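Local coordinates for pectate lyase (Bacillus, PDB 3VMV), which probably cleaves polygalacturonate in pectin by beta-elimination, as a secreted pectate lyase of polysaccharide lyase family 1 built on a parallel beta-helix, at residues G12-G16 and H103-I107; E124-K130 and D157-E163. One frame throughout, in Å; residues are numbered along the deposited sequence.

Interaction 1 of 2, residues G12-G16 and H103-I107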
loop_
_atom_site.group_PDB
_atom_site.type_symbol
_atom_site.label_atom_id
_atom_site.label_comp_id
_atom_site.label_asym_id
_atom_site.label_seq_id
_atom_site.Cartn_x
_atom_site.Cartn_y
_atom_site.Cartn_z
ATOM N N GLY A 12 9.987 7.651 15.346
ATOM C CA GLY A 12 10.527 8.944 14.951
ATOM C C GLY A 12 9.707 9.780 13.970
ATOM O O GLY A 12 9.999 10.956 13.764
ATOM N N GLY A 13 8.714 9.165 13.328
ATOM C CA GLY A 13 7.811 9.875 12.443
ATOM C C GLY A 13 8.260 9.859 10.987
ATOM O O GLY A 13 9.358 9.355 10.656
ATOM N N THR A 14 7.414 10.409 10.129
ATOM C CA THR A 14 7.714 10.480 8.701
ATOM C C THR A 14 7.468 11.889 8.173
ATOM O O THR A 14 6.333 12.408 8.201
ATOM C CB THR A 14 6.853 9.458 7.914
ATOM O OG1 THR A 14 7.046 8.144 8.431
ATOM C CG2 THR A 14 7.226 9.472 6.458
ATOM N N THR A 15 8.554 12.522 7.719
ATOM C CA THR A 15 8.524 13.845 7.141
ATOM C C THR A 15 9.012 13.861 5.697
ATOM O O THR A 15 8.935 14.883 5.021
ATOM C CB THR A 15 9.414 14.836 7.930
ATOM O OG1 THR A 15 10.759 14.350 7.973
ATOM C CG2 THR A 15 8.886 15.026 9.357
ATOM N N GLY A 16 9.491 12.722 5.216
ATOM C CA GLY A 16 9.941 12.638 3.832
ATOM C C GLY A 16 11.035 13.634 3.476
ATOM O O GLY A 16 12.073 13.756 4.173
ATOM N N HIS A 103 14.239 5.014 3.963
ATOM C CA HIS A 103 13.813 5.465 5.286
ATOM C C HIS A 103 13.305 6.874 5.246
ATOM O O HIS A 103 13.958 7.739 4.694
ATOM C CB HIS A 103 14.977 5.353 6.250
ATOM C CG HIS A 103 15.400 3.939 6.461
ATOM N ND1 HIS A 103 16.125 3.237 5.523
ATOM C CD2 HIS A 103 15.105 3.063 7.448
ATOM C CE1 HIS A 103 16.299 1.995 5.945
ATOM N NE2 HIS A 103 15.696 1.867 7.111
ATOM N N ASN A 104 12.127 7.082 5.830
ATOM C CA ASN A 104 11.500 8.398 5.889
ATOM C C ASN A 104 11.157 8.890 4.478
ATOM O O ASN A 104 11.757 9.846 3.947
ATOM C CB ASN A 104 12.388 9.427 6.649
ATOM C CG ASN A 104 11.664 10.741 6.870
ATOM O OD1 ASN A 104 10.442 10.748 7.022
ATOM N ND2 ASN A 104 12.389 11.852 6.844
ATOM N N ILE A 105 10.177 8.212 3.887
ATOM C CA ILE A 105 9.784 8.415 2.501
ATOM C C ILE A 105 8.286 8.698 2.422
ATOM O O ILE A 105 7.490 7.990 3.047
ATOM C CB ILE A 105 10.046 7.150 1.678
ATOM C CG1 ILE A 105 11.452 6.568 1.971
ATOM C CG2 ILE A 105 9.836 7.426 0.202
ATOM C CD1 ILE A 105 12.636 7.427 1.474
ATOM N N ILE A 106 7.909 9.725 1.678
ATOM C CA ILE A 106 6.518 10.014 1.378
ATOM C C ILE A 106 6.274 9.886 -0.134
ATOM O O ILE A 106 7.011 10.459 -0.922
ATOM C CB ILE A 106 6.164 11.435 1.835
ATOM C CG1 ILE A 106 6.356 11.522 3.339
ATOM C CG2 ILE A 106 4.714 11.797 1.410
ATOM C CD1 ILE A 106 6.004 12.902 3.922
ATOM N N ILE A 107 5.258 9.116 -0.530
ATOM C CA ILE A 107 4.758 9.114 -1.919
ATOM C C ILE A 107 3.316 9.587 -1.851
ATOM O O ILE A 107 2.478 8.961 -1.168
ATOM C CB ILE A 107 4.844 7.724 -2.512
ATOM C CG1 ILE A 107 6.278 7.202 -2.434
ATOM C CG2 ILE A 107 4.293 7.689 -3.968
ATOM C CD1 ILE A 107 6.467 5.798 -2.841
#

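Interaction 2 of 2, residues E124-K130 and D157-E163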
loop_
_atom_site.group_PDB
_atom_site.type_symbol
_atom_site.label_atom_id
_atom_site.label_comp_id
_atom_site.label_asym_id
_atom_site.label_seq_id
_atom_site.Cartn_x
_atom_site.Cartn_y
_atom_site.Cartn_z
ATOM N N GLU A 124 6.471 -1.029 -4.595
ATOM C CA GLU A 124 7.045 -2.122 -3.835
ATOM C C GLU A 124 7.864 -1.559 -2.701
ATOM O O GLU A 124 8.769 -0.756 -2.952
ATOM C CB GLU A 124 7.924 -3.012 -4.728
ATOM C CG GLU A 124 8.756 -4.005 -3.838
ATOM C CD GLU A 124 9.318 -5.262 -4.518
ATOM O OE1 GLU A 124 8.564 -6.243 -4.763
ATOM O OE2 GLU A 124 10.548 -5.305 -4.753
ATOM N N VAL A 125 7.574 -1.962 -1.459
ATOM C CA VAL A 125 8.304 -1.444 -0.313
ATOM C C VAL A 125 9.057 -2.628 0.306
ATOM O O VAL A 125 8.433 -3.562 0.780
ATOM C CB VAL A 125 7.338 -0.828 0.715
ATOM C CG1 VAL A 125 8.096 -0.272 1.881
ATOM C CG2 VAL A 125 6.426 0.254 0.078
ATOM N N THR A 126 10.394 -2.613 0.283
ATOM C CA THR A 126 11.139 -3.831 0.531
ATOM C C THR A 126 12.499 -3.560 1.127
ATOM O O THR A 126 12.839 -2.411 1.449
ATOM C CB THR A 126 11.223 -4.661 -0.781
ATOM O OG1 THR A 126 11.707 -5.974 -0.488
ATOM C CG2 THR A 126 12.095 -3.978 -1.856
ATOM N N ASP A 127 13.263 -4.630 1.339
ATOM C CA ASP A 127 14.633 -4.541 1.835
ATOM C C ASP A 127 14.775 -3.619 3.038
ATOM O O ASP A 127 15.607 -2.711 3.024
ATOM C CB ASP A 127 15.606 -4.087 0.718
ATOM C CG ASP A 127 15.536 -4.989 -0.533
ATOM O OD1 ASP A 127 15.357 -6.216 -0.382
ATOM O OD2 ASP A 127 15.641 -4.470 -1.654
ATOM N N ASP A 128 13.977 -3.874 4.062
ATOM C CA ASP A 128 14.134 -3.233 5.358
ATOM C C ASP A 128 13.811 -1.751 5.388
ATOM O O ASP A 128 14.237 -1.053 6.307
ATOM C CB ASP A 128 15.541 -3.500 5.910
ATOM C CG ASP A 128 15.813 -4.986 6.090
ATOM O OD1 ASP A 128 15.529 -5.497 7.190
ATOM O OD2 ASP A 128 16.318 -5.632 5.147
ATOM N N SER A 129 12.992 -1.296 4.430
ATOM C CA SER A 129 12.544 0.096 4.427
ATOM C C SER A 129 11.712 0.361 5.686
ATOM O O SER A 129 11.018 -0.520 6.191
ATOM C CB SER A 129 11.674 0.357 3.209
ATOM O OG SER A 129 12.451 0.379 2.026
ATOM N N LYS A 130 11.769 1.593 6.181
ATOM C CA LYS A 130 10.982 1.971 7.343
ATOM C C LYS A 130 10.493 3.404 7.236
ATOM O O LYS A 130 11.157 4.259 6.608
ATOM C CB LYS A 130 11.817 1.816 8.615
ATOM C CG LYS A 130 12.108 0.327 8.891
ATOM C CD LYS A 130 12.735 0.113 10.250
ATOM C CE LYS A 130 13.118 -1.350 10.402
ATOM N NZ LYS A 130 13.104 -2.051 9.080
ATOM N N ASP A 157 2.824 -3.486 -2.506
ATOM C CA ASP A 157 3.318 -4.693 -1.849
ATOM C C ASP A 157 4.419 -4.340 -0.886
ATOM O O ASP A 157 5.274 -3.505 -1.189
ATOM C CB ASP A 157 3.883 -5.720 -2.843
ATOM C CG ASP A 157 2.823 -6.372 -3.723
ATOM O OD1 ASP A 157 1.619 -6.288 -3.436
ATOM O OD2 ASP A 157 3.217 -6.999 -4.760
ATOM N N MET A 158 4.415 -4.999 0.272
ATOM C CA MET A 158 5.446 -4.797 1.295
ATOM C C MET A 158 6.089 -6.122 1.608
ATOM O O MET A 158 5.386 -7.134 1.796
ATOM C CB MET A 158 4.785 -4.202 2.559
ATOM C CG MET A 158 4.085 -2.862 2.210
ATOM S SD MET A 158 3.141 -2.400 3.647
ATOM C CE MET A 158 2.099 -1.144 2.851
ATOM N N LYS A 159 7.414 -6.116 1.674
ATOM C CA LYS A 159 8.184 -7.350 1.815
ATOM C C LYS A 159 9.433 -7.117 2.641
ATOM O O LYS A 159 9.886 -5.967 2.818
ATOM C CB LYS A 159 8.665 -7.834 0.421
ATOM C CG LYS A 159 7.553 -8.029 -0.611
ATOM C CD LYS A 159 8.130 -8.436 -1.995
ATOM C CE LYS A 159 7.015 -8.543 -3.049
ATOM N NZ LYS A 159 7.593 -8.834 -4.411
ATOM N N ARG A 160 10.039 -8.231 3.070
ATOM C CA ARG A 160 11.429 -8.229 3.546
ATOM C C ARG A 160 11.646 -7.173 4.636
ATOM O O ARG A 160 12.494 -6.284 4.529
ATOM C CB ARG A 160 12.410 -8.066 2.369
ATOM C CG ARG A 160 12.313 -9.284 1.419
ATOM C CD ARG A 160 13.375 -9.222 0.345
ATOM N NE ARG A 160 13.416 -10.510 -0.354
ATOM C CZ ARG A 160 14.160 -11.559 -0.004
ATOM N NH1 ARG A 160 14.970 -11.504 1.048
ATOM N NH2 ARG A 160 14.086 -12.676 -0.716
ATOM N N ASN A 161 10.871 -7.315 5.705
ATOM C CA ASN A 161 11.076 -6.539 6.925
ATOM C C ASN A 161 10.795 -5.041 6.841
ATOM O O ASN A 161 11.228 -4.301 7.715
ATOM C CB ASN A 161 12.486 -6.777 7.446
ATOM C CG ASN A 161 12.712 -8.217 7.738
ATOM O OD1 ASN A 161 12.085 -8.776 8.639
ATOM N ND2 ASN A 161 13.563 -8.850 6.943
ATOM N N ALA A 162 10.002 -4.626 5.856
ATOM C CA ALA A 162 9.498 -3.256 5.796
ATOM C C ALA A 162 8.661 -3.028 7.052
ATOM O O ALA A 162 7.915 -3.912 7.466
ATOM C CB ALA A 162 8.607 -3.079 4.543
ATOM N N GLU A 163 8.747 -1.841 7.652
ATOM C CA GLU A 163 8.114 -1.630 8.957
ATOM C C GLU A 163 7.749 -0.172 9.093
ATOM O O GLU A 163 8.470 0.701 8.576
ATOM C CB GLU A 163 9.100 -1.983 10.092
ATOM C CG GLU A 163 8.477 -2.146 11.461
ATOM C CD GLU A 163 9.473 -2.788 12.442
ATOM O OE1 GLU A 163 10.661 -2.874 12.085
ATOM O OE2 GLU A 163 9.086 -3.200 13.550
#

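Interaction 1 of 2, residues G12-G16 and H103-I107
A loop without regular structure can be tied to a repetitive fold largely through one well-placed amide, and Asn-104 illustrates the principle. Of all the residues here it loses the most surface to the other segment. OD1 of Asn-104 accepts two hydrogen bonds from consecutive backbone amides, Thr-15 N at 2.7 Å and Gly-16 N at 2.8 Å, while its ND2 donates to OG1 of Thr-15 at 3.2 Å, so both ends of the carboxamide grip the loop. Ile-106 supplies the apolar half of the contact: its CB points at the loop, and CD1 lies 3.7 Å from Gly-16 N and 3.6 Å from Thr-15 C, with CG1 3.8 Å from CG2 of Thr-14. This leaves no room for a side chain on Gly-16, since a CB would clash with Ile-106 CG1; the positive phi is a second reason for glycine. The CA of Gly-16 also makes a CH...O contact of 3.3 Å with Asn-104 O. Asn-104 stands at a corner of the parallel beta-helix, where strand 97-103 gives way to strand 105-108; its ND2 also bonds Asn-80 on strand 78-85, and Trp-133 of strand 132-135 packs against both Thr-14 and Ile-106.

Interaction 2 of 2, residues E124-K130 and D157-E163
Successive coils of a parallel beta-helix repeat their backbone path, and here the repetition extends through a turn. Glu-124 and Val-125 pair in parallel with Asp-157 and Met-158, joined by Val-125 N to Asp-157 O (2.8 Å) and Lys-159 N to Val-125 O (2.9 Å). Both segments then make type I' turns, Thr-126 to Ser-129 and Lys-159 to Ala-162, bridged by Asp-128 N to Arg-160 O at 2.9 Å, before pairing resumes at Lys-130 and Glu-163, with Glu-163 N 3.0 Å from Ser-129 O. Within the turns chi1 repeats as well, m at Asp-127 and Arg-160 and at Asp-128 and Asn-161, whereas paired strand residues differ, as with Val-125 (t) and Met-158 (m). Lys-159, m at chi1 and then t throughout, reaches a salt bridge, NZ 2.8 Å from OE1 of Glu-124, itself t,t. Lys-130 starts m,t,t, but its chi4, near 15°, is almost eclipsed; its NZ bonds Asp-128 O (3.2 Å), weakly bonds Asn-161 O (3.2 Å) and makes a long salt bridge to Glu-163 OE1 (4.0 Å). Glu-163 also pairs through OE2 with Lys-193. Inside, the t rotamer of Val-125 sets CG1 3.9 Å from Ala-162 CB and CB 4.1 Å from Met-158 CG. The chemistry thus divides by face: apolar contacts beside Val-125 and Met-158, opposite charges linking coils on the other, closely at Glu-124 and Lys-159, loosely at Lys-130 and Glu-163.

How the interactions relate
Read from the N terminus, the two contacts come in series, neither nested nor crossed. Interaction 1 closes the longer loop: 86 residues, including helix 28-40 and the first strands of the beta-helix, separate the N-terminal segment 12-16 from the corner at 103-107. Interaction 2 then closes a short loop of 26 residues and joins two consecutive coils. The contacts share a sheet, with centres about 14 Å apart, and meet where 103-107 runs beside 124-130: Asn-104 N lies 3.1 Å from Lys-130 O, a probable hydrogen bond, and His-103 CD2 packs 3.7 Å from Lys-130 CB. The N-terminal loop is thereby connected through the coils of 103-107 and 124-130 to the next one, at 157-163.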